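PDB 1SZ9: PCF11 protein from Saccharomyces cerevisiae, which recognises the carboxy-terminal domain of RNA polymerase II through its CTD-interacting domain and takes part in 3'-end processing of mRNA. Local coordinates for residues K60-K72 with K104-N116. Sequence-based numbering, arbitrary orientation.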
ATOM      1  N   LYS A  60       5.684   3.785   7.970  1.00 24.88           N
ATOM      2  CA  LYS A  60       5.323   2.635   7.149  1.00 23.31           C
ATOM      3  C   LYS A  60       3.819   2.672   6.819  1.00 22.45           C
ATOM      4  O   LYS A  60       3.405   2.270   5.721  1.00 22.03           O
ATOM      5  CB  LYS A  60       5.651   1.306   7.852  1.00 23.23           C
ATOM      6  CG  LYS A  60       7.148   0.999   8.084  1.00 22.35           C
ATOM      7  CD  LYS A  60       7.294  -0.405   8.691  1.00 25.26           C
ATOM      8  CE  LYS A  60       8.755  -0.756   9.058  1.00 26.24           C
ATOM      9  NZ  LYS A  60       9.741  -0.562   7.930  1.00 25.07           N
ATOM     10  N   LEU A  61       3.014   3.142   7.774  1.00 19.18           N
ATOM     11  CA  LEU A  61       1.566   3.246   7.577  1.00 21.13           C
ATOM     12  C   LEU A  61       1.237   4.205   6.440  1.00 18.56           C
ATOM     13  O   LEU A  61       0.426   3.903   5.590  1.00 17.62           O
ATOM     14  CB  LEU A  61       0.863   3.755   8.846  1.00 19.55           C
ATOM     15  CG  LEU A  61      -0.664   3.957   8.750  1.00 21.52           C
ATOM     16  CD1 LEU A  61      -1.339   2.612   8.428  1.00 17.47           C
ATOM     17  CD2 LEU A  61      -1.230   4.532  10.064  1.00 19.36           C
ATOM     18  N   TYR A  62       1.880   5.366   6.435  1.00 18.01           N
ATOM     19  CA  TYR A  62       1.591   6.361   5.409  1.00 20.19           C
ATOM     20  C   TYR A  62       1.992   5.896   4.014  1.00 19.75           C
ATOM     21  O   TYR A  62       1.329   6.235   3.034  1.00 22.65           O
ATOM     22  CB  TYR A  62       2.241   7.688   5.802  1.00 17.20           C
ATOM     23  CG  TYR A  62       1.927   8.028   7.246  1.00 20.56           C
ATOM     24  CD1 TYR A  62       0.607   8.047   7.709  1.00 20.58           C
ATOM     25  CD2 TYR A  62       2.948   8.287   8.161  1.00 23.22           C
ATOM     26  CE1 TYR A  62       0.317   8.313   9.059  1.00 22.59           C
ATOM     27  CE2 TYR A  62       2.679   8.555   9.499  1.00 23.96           C
ATOM     28  CZ  TYR A  62       1.362   8.563   9.944  1.00 26.05           C
ATOM     29  OH  TYR A  62       1.109   8.800  11.273  1.00 26.89           O
ATOM     30  N   ALA A  63       3.045   5.086   3.927  1.00 20.41           N
ATOM     31  CA  ALA A  63       3.473   4.536   2.639  1.00 18.91           C
ATOM     32  C   ALA A  63       2.396   3.529   2.201  1.00 19.20           C
ATOM     33  O   ALA A  63       2.083   3.419   1.012  1.00 21.96           O
ATOM     34  CB  ALA A  63       4.847   3.832   2.771  1.00 18.13           C
ATOM     35  N   PHE A  64       1.851   2.775   3.153  1.00 18.07           N
ATOM     36  CA  PHE A  64       0.765   1.838   2.823  1.00 19.98           C
ATOM     37  C   PHE A  64      -0.484   2.639   2.398  1.00 18.77           C
ATOM     38  O   PHE A  64      -1.287   2.162   1.594  1.00 18.62           O
ATOM     39  CB  PHE A  64       0.418   0.942   4.020  1.00 20.18           C
ATOM     40  CG  PHE A  64       0.756  -0.517   3.806  1.00 22.66           C
ATOM     41  CD1 PHE A  64       0.101  -1.262   2.821  1.00 20.26           C
ATOM     42  CD2 PHE A  64       1.715  -1.149   4.603  1.00 21.93           C
ATOM     43  CE1 PHE A  64       0.391  -2.611   2.628  1.00 21.47           C
ATOM     44  CE2 PHE A  64       2.018  -2.506   4.420  1.00 21.15           C
ATOM     45  CZ  PHE A  64       1.350  -3.240   3.426  1.00 19.80           C
ATOM     46  N   TYR A  65      -0.664   3.844   2.939  1.00 17.21           N
ATOM     47  CA  TYR A  65      -1.827   4.651   2.515  1.00 19.82           C
ATOM     48  C   TYR A  65      -1.603   5.102   1.081  1.00 17.91           C
ATOM     49  O   TYR A  65      -2.547   5.240   0.314  1.00 19.73           O
ATOM     50  CB  TYR A  65      -2.061   5.867   3.422  1.00 17.19           C
ATOM     51  CG  TYR A  65      -2.670   5.555   4.780  1.00 17.86           C
ATOM     52  CD1 TYR A  65      -3.167   4.282   5.090  1.00 20.18           C
ATOM     53  CD2 TYR A  65      -2.778   6.549   5.752  1.00 20.77           C
ATOM     54  CE1 TYR A  65      -3.766   4.017   6.357  1.00 17.43           C
ATOM     55  CE2 TYR A  65      -3.367   6.297   6.998  1.00 20.56           C
ATOM     56  CZ  TYR A  65      -3.860   5.029   7.288  1.00 20.74           C
ATOM     57  OH  TYR A  65      -4.483   4.810   8.502  1.00 22.90           O
ATOM     58  N   ALA A  66      -0.340   5.310   0.703  1.00 19.98           N
ATOM     59  CA  ALA A  66      -0.034   5.677  -0.679  1.00 18.55           C
ATOM     60  C   ALA A  66      -0.409   4.478  -1.589  1.00 18.95           C
ATOM     61  O   ALA A  66      -1.066   4.642  -2.620  1.00 18.33           O
ATOM     62  CB  ALA A  66       1.448   6.000  -0.812  1.00 18.43           C
ATOM     63  N   LEU A  67       0.028   3.284  -1.194  1.00 18.13           N
ATOM     64  CA  LEU A  67      -0.259   2.041  -1.912  1.00 20.22           C
ATOM     65  C   LEU A  67      -1.787   1.864  -2.030  1.00 22.00           C
ATOM     66  O   LEU A  67      -2.311   1.536  -3.091  1.00 23.75           O
ATOM     67  CB  LEU A  67       0.333   0.855  -1.131  1.00 17.24           C
ATOM     68  CG  LEU A  67       0.210  -0.581  -1.676  1.00 18.96           C
ATOM     69  CD1 LEU A  67       1.288  -1.472  -1.028  1.00 17.43           C
ATOM     70  CD2 LEU A  67      -1.185  -1.152  -1.391  1.00 16.70           C
ATOM     71  N   ASP A  68      -2.479   2.094  -0.920  1.00 20.32           N
ATOM     72  CA  ASP A  68      -3.933   1.980  -0.854  1.00 20.98           C
ATOM     73  C   ASP A  68      -4.628   2.954  -1.827  1.00 21.17           C
ATOM     74  O   ASP A  68      -5.522   2.563  -2.568  1.00 19.24           O
ATOM     75  CB  ASP A  68      -4.403   2.287   0.578  1.00 21.02           C
ATOM     76  CG  ASP A  68      -5.898   2.134   0.749  1.00 21.54           C
ATOM     77  OD1 ASP A  68      -6.380   0.992   0.864  1.00 23.57           O
ATOM     78  OD2 ASP A  68      -6.599   3.160   0.764  1.00 26.10           O
ATOM     79  N   SER A  69      -4.208   4.217  -1.814  1.00 20.12           N
ATOM     80  CA  SER A  69      -4.811   5.232  -2.681  1.00 22.25           C
ATOM     81  C   SER A  69      -4.608   4.887  -4.159  1.00 21.68           C
ATOM     82  O   SER A  69      -5.546   4.927  -4.953  1.00 20.32           O
ATOM     83  CB  SER A  69      -4.231   6.620  -2.351  1.00 19.51           C
ATOM     84  OG  SER A  69      -4.791   7.632  -3.173  1.00 20.92           O
ATOM     85  N   ILE A  70      -3.384   4.523  -4.521  1.00 22.02           N
ATOM     86  CA  ILE A  70      -3.087   4.146  -5.892  1.00 22.10           C
ATOM     87  C   ILE A  70      -3.941   2.953  -6.353  1.00 24.13           C
ATOM     88  O   ILE A  70      -4.512   2.964  -7.448  1.00 23.87           O
ATOM     89  CB  ILE A  70      -1.575   3.827  -6.042  1.00 23.93           C
ATOM     90  CG1 ILE A  70      -0.777   5.143  -5.991  1.00 19.84           C
ATOM     91  CG2 ILE A  70      -1.309   3.033  -7.335  1.00 20.35           C
ATOM     92  CD1 ILE A  70       0.711   4.939  -5.721  1.00 21.11           C
ATOM     93  N   CYS A  71      -4.052   1.926  -5.518  1.00 24.12           N
ATOM     94  CA  CYS A  71      -4.855   0.772  -5.894  1.00 23.05           C
ATOM     95  C   CYS A  71      -6.353   1.057  -5.990  1.00 24.85           C
ATOM     96  O   CYS A  71      -7.013   0.621  -6.931  1.00 24.07           O
ATOM     97  CB  CYS A  71      -4.614  -0.376  -4.921  1.00 23.22           C
ATOM     98  SG  CYS A  71      -2.977  -1.080  -5.106  1.00 24.03           S
ATOM     99  N   LYS A  72      -6.890   1.778  -5.014  1.00 25.11           N
ATOM    100  CA  LYS A  72      -8.313   2.111  -5.003  1.00 27.44           C
ATOM    101  C   LYS A  72      -8.753   3.121  -6.071  1.00 28.70           C
ATOM    102  O   LYS A  72      -9.870   3.047  -6.572  1.00 27.72           O
ATOM    103  CB  LYS A  72      -8.709   2.670  -3.642  1.00 26.45           C
ATOM    104  CG  LYS A  72      -9.000   1.607  -2.599  1.00 28.58           C
ATOM    105  CD  LYS A  72      -9.373   2.244  -1.280  1.00 31.23           C
ATOM    106  CE  LYS A  72      -9.755   1.199  -0.236  1.00 30.10           C
ATOM    107  NZ  LYS A  72      -9.918   1.866   1.080  1.00 30.08           N
ATOM    108  N   LYS A 104      -5.095   0.698  12.615  1.00 21.66           N
ATOM    109  CA  LYS A 104      -5.202   1.412  11.340  1.00 20.46           C
ATOM    110  C   LYS A 104      -4.919   0.458  10.175  1.00 22.23           C
ATOM    111  O   LYS A 104      -5.605   0.512   9.145  1.00 20.58           O
ATOM    112  CB  LYS A 104      -4.263   2.626  11.334  1.00 23.46           C
ATOM    113  CG  LYS A 104      -4.914   3.829  12.033  1.00 25.89           C
ATOM    114  CD  LYS A 104      -3.916   4.753  12.665  1.00 31.89           C
ATOM    115  CE  LYS A 104      -4.604   6.066  13.120  1.00 33.01           C
ATOM    116  NZ  LYS A 104      -6.071   5.935  13.394  1.00 28.92           N
ATOM    117  N   LEU A 105      -3.933  -0.431  10.337  1.00 18.61           N
ATOM    118  CA  LEU A 105      -3.647  -1.425   9.287  1.00 19.04           C
ATOM    119  C   LEU A 105      -4.846  -2.369   9.162  1.00 19.34           C
ATOM    120  O   LEU A 105      -5.160  -2.851   8.081  1.00 18.80           O
ATOM    121  CB  LEU A 105      -2.426  -2.272   9.640  1.00 16.94           C
ATOM    122  CG  LEU A 105      -1.072  -1.554   9.613  1.00 17.65           C
ATOM    123  CD1 LEU A 105      -0.019  -2.486  10.166  1.00 17.01           C
ATOM    124  CD2 LEU A 105      -0.745  -1.107   8.181  1.00 18.57           C
ATOM    125  N   ILE A 106      -5.515  -2.629  10.281  1.00 18.31           N
ATOM    126  CA  ILE A 106      -6.658  -3.540  10.260  1.00 19.57           C
ATOM    127  C   ILE A 106      -7.845  -2.923   9.523  1.00 19.25           C
ATOM    128  O   ILE A 106      -8.498  -3.585   8.715  1.00 17.29           O
ATOM    129  CB  ILE A 106      -7.059  -3.937  11.713  1.00 20.87           C
ATOM    130  CG1 ILE A 106      -5.951  -4.823  12.311  1.00 18.70           C
ATOM    131  CG2 ILE A 106      -8.459  -4.649  11.737  1.00 18.80           C
ATOM    132  CD1 ILE A 106      -5.999  -4.915  13.847  1.00 17.59           C
ATOM    133  N   ASN A 107      -8.134  -1.659   9.817  1.00 20.69           N
ATOM    134  CA  ASN A 107      -9.243  -0.984   9.154  1.00 20.69           C
ATOM    135  C   ASN A 107      -8.968  -0.904   7.657  1.00 22.28           C
ATOM    136  O   ASN A 107      -9.864  -1.110   6.840  1.00 21.74           O
ATOM    137  CB  ASN A 107      -9.456   0.406   9.765  1.00 18.66           C
ATOM    138  CG  ASN A 107     -10.082   0.322  11.155  1.00 23.38           C
ATOM    139  OD1 ASN A 107     -10.603  -0.725  11.529  1.00 23.14           O
ATOM    140  ND2 ASN A 107     -10.036   1.410  11.915  1.00 23.69           N
ATOM    141  N   MET A 108      -7.712  -0.636   7.306  1.00 20.52           N
ATOM    142  CA  MET A 108      -7.329  -0.551   5.902  1.00 21.85           C
ATOM    143  C   MET A 108      -7.595  -1.886   5.205  1.00 20.09           C
ATOM    144  O   MET A 108      -8.118  -1.920   4.083  1.00 21.23           O
ATOM    145  CB  MET A 108      -5.847  -0.165   5.778  1.00 19.67           C
ATOM    146  CG  MET A 108      -5.303  -0.169   4.347  1.00 22.51           C
ATOM    147  SD  MET A 108      -3.530   0.236   4.363  1.00 22.43           S
ATOM    148  CE  MET A 108      -2.860  -1.327   5.136  1.00 22.58           C
ATOM    149  N   PHE A 109      -7.227  -2.977   5.868  1.00 19.40           N
ATOM    150  CA  PHE A 109      -7.456  -4.326   5.334  1.00 19.39           C
ATOM    151  C   PHE A 109      -8.964  -4.585   5.146  1.00 20.67           C
ATOM    152  O   PHE A 109      -9.391  -5.152   4.137  1.00 18.65           O
ATOM    153  CB  PHE A 109      -6.874  -5.359   6.294  1.00 21.11           C
ATOM    154  CG  PHE A 109      -7.337  -6.762   6.029  1.00 24.02           C
ATOM    155  CD1 PHE A 109      -6.853  -7.478   4.926  1.00 24.63           C
ATOM    156  CD2 PHE A 109      -8.300  -7.345   6.841  1.00 23.02           C
ATOM    157  CE1 PHE A 109      -7.332  -8.752   4.633  1.00 25.18           C
ATOM    158  CE2 PHE A 109      -8.790  -8.630   6.553  1.00 27.10           C
ATOM    159  CZ  PHE A 109      -8.306  -9.329   5.446  1.00 25.24           C
ATOM    160  N   LYS A 110      -9.766  -4.184   6.132  1.00 19.93           N
ATOM    161  CA  LYS A 110     -11.207  -4.356   6.036  1.00 25.94           C
ATOM    162  C   LYS A 110     -11.760  -3.708   4.769  1.00 25.78           C
ATOM    163  O   LYS A 110     -12.587  -4.294   4.086  1.00 23.29           O
ATOM    164  CB  LYS A 110     -11.920  -3.739   7.241  1.00 29.06           C
ATOM    165  CG  LYS A 110     -11.987  -4.619   8.484  1.00 31.43           C
ATOM    166  CD  LYS A 110     -12.874  -3.922   9.505  1.00 35.69           C
ATOM    167  CE  LYS A 110     -13.082  -4.743  10.751  1.00 37.48           C
ATOM    168  NZ  LYS A 110     -14.078  -4.044  11.609  1.00 44.49           N
ATOM    169  N   LEU A 111     -11.303  -2.498   4.452  1.00 26.50           N
ATOM    170  CA  LEU A 111     -11.805  -1.832   3.251  1.00 25.59           C
ATOM    171  C   LEU A 111     -11.289  -2.498   1.977  1.00 25.92           C
ATOM    172  O   LEU A 111     -11.906  -2.349   0.924  1.00 27.58           O
ATOM    173  CB  LEU A 111     -11.442  -0.342   3.261  1.00 25.63           C
ATOM    174  CG  LEU A 111     -12.017   0.453   4.433  1.00 28.65           C
ATOM    175  CD1 LEU A 111     -11.630   1.917   4.276  1.00 26.93           C
ATOM    176  CD2 LEU A 111     -13.543   0.312   4.486  1.00 27.98           C
ATOM    177  N   TRP A 112     -10.176  -3.238   2.054  1.00 23.34           N
ATOM    178  CA  TRP A 112      -9.678  -3.919   0.851  1.00 24.12           C
ATOM    179  C   TRP A 112     -10.645  -5.037   0.447  1.00 24.34           C
ATOM    180  O   TRP A 112     -10.661  -5.448  -0.700  1.00 26.09           O
ATOM    181  CB  TRP A 112      -8.285  -4.549   1.046  1.00 20.77           C
ATOM    182  CG  TRP A 112      -7.126  -3.581   1.174  1.00 23.69           C
ATOM    183  CD1 TRP A 112      -7.099  -2.268   0.796  1.00 21.35           C
ATOM    184  CD2 TRP A 112      -5.822  -3.880   1.681  1.00 19.87           C
ATOM    185  NE1 TRP A 112      -5.846  -1.728   1.037  1.00 20.57           N
ATOM    186  CE2 TRP A 112      -5.047  -2.699   1.582  1.00 21.32           C
ATOM    187  CE3 TRP A 112      -5.232  -5.035   2.215  1.00 19.75           C
ATOM    188  CZ2 TRP A 112      -3.703  -2.640   1.998  1.00 18.85           C
ATOM    189  CZ3 TRP A 112      -3.895  -4.978   2.627  1.00 21.34           C
ATOM    190  CH2 TRP A 112      -3.150  -3.785   2.515  1.00 19.30           C
ATOM    191  N   LEU A 113     -11.434  -5.534   1.397  1.00 24.28           N
ATOM    192  CA  LEU A 113     -12.411  -6.607   1.130  1.00 26.75           C
ATOM    193  C   LEU A 113     -13.618  -6.096   0.331  1.00 25.40           C
ATOM    194  O   LEU A 113     -14.294  -6.860  -0.334  1.00 28.82           O
ATOM    195  CB  LEU A 113     -12.890  -7.226   2.452  1.00 27.22           C
ATOM    196  CG  LEU A 113     -12.217  -8.483   3.026  1.00 31.77           C
ATOM    197  CD1 LEU A 113     -10.887  -8.784   2.363  1.00 29.51           C
ATOM    198  CD2 LEU A 113     -12.077  -8.310   4.521  1.00 27.90           C
ATOM    199  N   ASN A 114     -13.882  -4.802   0.398  1.00 24.93           N
ATOM    200  CA  ASN A 114     -14.989  -4.200  -0.339  1.00 25.86           C
ATOM    201  C   ASN A 114     -14.609  -2.751  -0.681  1.00 25.80           C
ATOM    202  O   ASN A 114     -15.227  -1.797  -0.200  1.00 27.03           O
ATOM    203  CB  ASN A 114     -16.280  -4.253   0.496  1.00 27.30           C
ATOM    204  CG  ASN A 114     -17.489  -3.691  -0.259  1.00 33.62           C
ATOM    205  OD1 ASN A 114     -17.614  -3.885  -1.469  1.00 31.75           O
ATOM    206  ND2 ASN A 114     -18.385  -2.998   0.460  1.00 30.76           N
ATOM    207  N   PRO A 115     -13.586  -2.573  -1.541  1.00 23.22           N
ATOM    208  CA  PRO A 115     -13.130  -1.228  -1.923  1.00 23.63           C
ATOM    209  C   PRO A 115     -14.186  -0.412  -2.674  1.00 26.34           C
ATOM    210  O   PRO A 115     -14.782  -0.897  -3.629  1.00 26.16           O
ATOM    211  CB  PRO A 115     -11.921  -1.512  -2.798  1.00 18.44           C
ATOM    212  CG  PRO A 115     -12.353  -2.769  -3.538  1.00 20.45           C
ATOM    213  CD  PRO A 115     -13.009  -3.602  -2.431  1.00 22.30           C
ATOM    214  N   ASN A 116     -14.412   0.819  -2.227  1.00 27.47           N
ATOM    215  CA  ASN A 116     -15.380   1.687  -2.881  1.00 29.01           C
ATOM    216  C   ASN A 116     -16.748   1.031  -3.027  1.00 28.68           C
ATOM    217  O   ASN A 116     -17.480   1.323  -3.965  1.00 31.70           O
ATOM    218  CB  ASN A 116     -14.832   2.089  -4.258  1.00 28.79           C
ATOM    219  CG  ASN A 116     -13.487   2.801  -4.152  1.00 30.27           C
ATOM    220  OD1 ASN A 116     -12.482   2.369  -4.726  1.00 34.92           O
ATOM    221  ND2 ASN A 116     -13.465   3.883  -3.405  1.00 28.57           N
TER
HETATM  222  O   HOH W   1      -6.745   2.948   8.521  1.00 21.23           O
HETATM  223  O   HOH W   2      -8.346   0.338   2.720  1.00 25.29           O
HETATM  224  O   HOH W   3     -12.956   2.149   0.033  1.00 32.62           O
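In the all-helical CTD-interacting domain, helices 57-73 and 99-112 run side by side in nearly the same direction, and L61, F64 and D68 on one meet L105, M108 and W112 on the other. The axes of 60-72 and 104-112 come within 11.1 Å of each other, with 11° between their directions, a spacing bridged by side chains such as M108. With CG anti to the backbone N (chi1 175°) and a bend at chi3, its chain crosses F64 at about a right angle and brings CE to 3.8 Å from F64 CD1. Its sulfur also lies at the edge of the Y65 ring, making Met-aromatic contacts with both rings. Further along, F64 CE1 abuts W112 CH2 at 3.7 Å, in the plane of the indole, while the side chains of L61 and L105 slide past each other in opposite directions, CD1 against CD2.

One polar cluster gathers at D68. W112 NE1 donates to the anti lone pair of D68 OD1 at 2.8 Å, a bent bond (138°) between nearly coplanar groups. A water donates to both OD1 and M108 O and accepts from K72 NZ, which lies beside L111 CB and forms a salt bridge with D68 OD2 at 3.6 Å; this network probably favours a charged carboxylate. A phenylalanine in place of W112 would probably leave D68 OD1 without its indole donor and open a gap beside F64. F123 packs edge-to-face with W112. Such near-parallel helices, linked through intervening helices and joined by contacting apolar side chains, are characteristic of ARM-repeat-like superhelical folds such as the CID.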